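Local coordinates for putative P450-like enzyme (Streptomyces himastatinicus ATCC 53653, PDB 5Z9J), which binds heme and probably acts as a cytochrome P450 monooxygenase in microbial secondary metabolism, at residues Ile246-Leu251 and Met281-Gly286. Numbering follows the deposited sequence.
Sequences IANTML and MSPICG
With CG of Asn248 anti to its own carbonyl carbon (chi1 -68°) and Met281 extended through chi1 and chi2, the carboxamide and the thioether meet obliquely. The sulfur comes over one face of the amide: Met281 SD lies 3.3 Å from Asn248 CG, while Met281 CG covers the nitrogen end, 3.5 Å from Asn248 ND2. A bend at chi3 (-58°) then carries the methyl off the amide and sets it near Leu251, where Met281 CE comes within 4.4 Å of Leu251 CD2, a loose apolar contact. The two ends of the amide are held by polar partners. Asn248 ND2 reaches Met281 O at 3.2 Å in a weak, strongly bent bond (122°), the carbonyl oxygen being displaced from the amide plane on the sulfur's side. A water bridges the same two atoms, accepting from Asn248 ND2 at 2.9 Å and donating to Met281 O at 2.8 Å, which supplements the weak direct bond. At the other end, Asn248 OD1 takes the backbone N-H of Val390, which helps fix the flip of the amide. The case illustrates how one buried carboxamide can serve the main chain of two loops while offering a flat face for packing. Without the carboxamide, as with an alanine here, the water and the Val390 N-H would probably each lose a partner and a gap would open beneath the Met281 sulfur. Leu251 also packs on Val390. In the P450 fold, helix 240-255, the later part of helix I, is thus joined to the turn that leaves helix 270-280 (helix K) and passes the heme at Ile284 before strand 287-291, with helices 125-130 and 350-367 packed against other sides of 246-251.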
ATOM      1  N   ILE A 246       2.101   9.731  -4.020  1.00 18.62           N
ATOM      2  CA  ILE A 246       2.596  11.095  -4.133  1.00 18.87           C
ATOM      3  C   ILE A 246       3.511  11.237  -5.363  1.00 24.36           C
ATOM      4  O   ILE A 246       3.303  12.102  -6.238  1.00 26.63           O
ATOM      5  CB  ILE A 246       3.376  11.574  -2.806  1.00 18.76           C
ATOM      6  CG1 ILE A 246       2.402  11.690  -1.607  1.00 18.63           C
ATOM      7  CG2 ILE A 246       4.058  12.909  -3.082  1.00 19.15           C
ATOM      8  CD1 ILE A 246       3.127  11.761  -0.140  1.00 20.38           C
ATOM      9  N   ALA A 247       4.453  10.329  -5.520  1.00 22.95           N
ATOM     10  CA  ALA A 247       5.402  10.450  -6.605  1.00 19.69           C
ATOM     11  C   ALA A 247       4.743  10.134  -7.986  1.00 23.24           C
ATOM     12  O   ALA A 247       4.969  10.849  -8.942  1.00 24.46           O
ATOM     13  CB  ALA A 247       6.572   9.570  -6.341  1.00 19.67           C
ATOM     14  N   ASN A 248       3.920   9.103  -8.053  1.00 19.90           N
ATOM     15  CA  ASN A 248       3.198   8.794  -9.334  1.00 30.28           C
ATOM     16  C   ASN A 248       2.422   9.975  -9.788  1.00 29.74           C
ATOM     17  O   ASN A 248       2.391  10.306 -11.001  1.00 34.18           O
ATOM     18  CB  ASN A 248       2.201   7.666  -9.143  1.00 20.23           C
ATOM     19  CG  ASN A 248       2.843   6.357  -8.873  1.00 24.71           C
ATOM     20  OD1 ASN A 248       4.047   6.182  -9.039  1.00 27.12           O
ATOM     21  ND2 ASN A 248       2.057   5.428  -8.402  1.00 23.51           N
ATOM     22  N   THR A 249       1.790  10.646  -8.817  1.00 20.44           N
ATOM     23  CA  THR A 249       0.941  11.780  -9.123  1.00 20.84           C
ATOM     24  C   THR A 249       1.744  12.947  -9.740  1.00 21.37           C
ATOM     25  O   THR A 249       1.358  13.491 -10.806  1.00 22.12           O
ATOM     26  CB  THR A 249       0.123  12.256  -7.904  1.00 23.33           C
ATOM     27  OG1 THR A 249      -0.754  11.208  -7.434  1.00 20.17           O
ATOM     28  CG2 THR A 249      -0.676  13.484  -8.275  1.00 25.45           C
ATOM     29  N   MET A 250       2.881  13.292  -9.145  1.00 21.14           N
ATOM     30  CA  MET A 250       3.734  14.304  -9.725  1.00 21.74           C
ATOM     31  C   MET A 250       4.288  13.873 -11.082  1.00 22.43           C
ATOM     32  O   MET A 250       4.458  14.713 -11.958  1.00 26.66           O
ATOM     33  CB  MET A 250       4.908  14.634  -8.791  1.00 29.49           C
ATOM     34  CG  MET A 250       4.468  15.043  -7.395  1.00 20.95           C
ATOM     35  SD  MET A 250       3.150  16.304  -7.315  1.00 26.74           S
ATOM     36  CE  MET A 250       3.939  17.711  -8.098  1.00 22.95           C
ATOM     37  N   LEU A 251       4.595  12.585 -11.254  1.00 22.25           N
ATOM     38  CA  LEU A 251       5.074  12.073 -12.544  1.00 23.04           C
ATOM     39  C   LEU A 251       4.016  12.207 -13.630  1.00 25.36           C
ATOM     40  O   LEU A 251       4.327  12.558 -14.773  1.00 26.95           O
ATOM     41  CB  LEU A 251       5.470  10.617 -12.438  1.00 26.91           C
ATOM     42  CG  LEU A 251       5.729   9.942 -13.776  1.00 26.05           C
ATOM     43  CD1 LEU A 251       6.994  10.500 -14.423  1.00 30.67           C
ATOM     44  CD2 LEU A 251       5.851   8.421 -13.638  1.00 26.95           C
ATOM     45  N   MET A 281      -2.231   4.291 -11.959  1.00 25.69           N
ATOM     46  CA  MET A 281      -0.957   3.716 -11.615  1.00 23.88           C
ATOM     47  C   MET A 281      -1.066   3.287 -10.149  1.00 24.77           C
ATOM     48  O   MET A 281      -0.738   4.058  -9.243  1.00 20.50           O
ATOM     49  CB  MET A 281       0.180   4.737 -11.864  1.00 24.51           C
ATOM     50  CG  MET A 281       1.657   4.214 -11.663  1.00 21.65           C
ATOM     51  SD  MET A 281       2.890   5.500 -12.059  1.00 30.30           S
ATOM     52  CE  MET A 281       2.387   5.792 -13.750  1.00 23.09           C
ATOM     53  N   SER A 282      -1.565   2.066  -9.944  1.00 21.19           N
ATOM     54  CA  SER A 282      -2.100   1.663  -8.676  1.00 20.68           C
ATOM     55  C   SER A 282      -0.945   1.220  -7.773  1.00 20.05           C
ATOM     56  O   SER A 282      -0.306   0.211  -8.066  1.00 20.86           O
ATOM     57  CB  SER A 282      -3.152   0.569  -8.911  1.00 21.23           C
ATOM     58  OG  SER A 282      -4.125   1.016  -9.889  1.00 26.77           O
ATOM     59  N   PRO A 283      -0.646   1.989  -6.703  1.00 33.05           N
ATOM     60  CA  PRO A 283       0.473   1.572  -5.833  1.00 29.55           C
ATOM     61  C   PRO A 283       0.412   0.123  -5.376  1.00 25.62           C
ATOM     62  O   PRO A 283       1.429  -0.599  -5.335  1.00 22.38           O
ATOM     63  CB  PRO A 283       0.366   2.541  -4.631  1.00 28.31           C
ATOM     64  CG  PRO A 283      -0.225   3.747  -5.171  1.00 32.22           C
ATOM     65  CD  PRO A 283      -1.214   3.279  -6.259  1.00 31.39           C
ATOM     66  N   ILE A 284      -0.780  -0.313  -5.004  1.00 23.55           N
ATOM     67  CA  ILE A 284      -1.028  -1.748  -4.845  1.00 22.83           C
ATOM     68  C   ILE A 284      -1.841  -2.151  -6.096  1.00 24.79           C
ATOM     69  O   ILE A 284      -2.989  -1.736  -6.303  1.00 24.52           O
ATOM     70  CB  ILE A 284      -1.784  -2.086  -3.563  1.00 23.74           C
ATOM     71  CG1 ILE A 284      -0.961  -1.683  -2.321  1.00 22.14           C
ATOM     72  CG2 ILE A 284      -2.077  -3.553  -3.468  1.00 22.49           C
ATOM     73  CD1 ILE A 284       0.344  -2.465  -2.131  1.00 19.70           C
ATOM     74  N   CYS A 285      -1.215  -2.920  -6.976  1.00 23.37           N
ATOM     75  CA  CYS A 285      -1.891  -3.217  -8.248  1.00 26.10           C
ATOM     76  C   CYS A 285      -2.378  -4.670  -8.356  1.00 26.92           C
ATOM     77  O   CYS A 285      -2.931  -5.065  -9.373  1.00 22.71           O
ATOM     78  CB  CYS A 285      -0.969  -2.852  -9.402  1.00 26.69           C
ATOM     79  SG  CYS A 285       0.542  -3.774  -9.516  1.00 28.07           S
ATOM     80  N   GLY A 286      -2.093  -5.472  -7.331  1.00 21.61           N
ATOM     81  CA  GLY A 286      -2.670  -6.784  -7.197  1.00 22.16           C
ATOM     82  C   GLY A 286      -2.688  -7.247  -5.763  1.00 24.92           C
ATOM     83  O   GLY A 286      -1.812  -6.872  -4.982  1.00 24.42           O
TER
HETATM   84  O   HOH W   1      -0.610   6.440  -7.764  1.00 34.47           O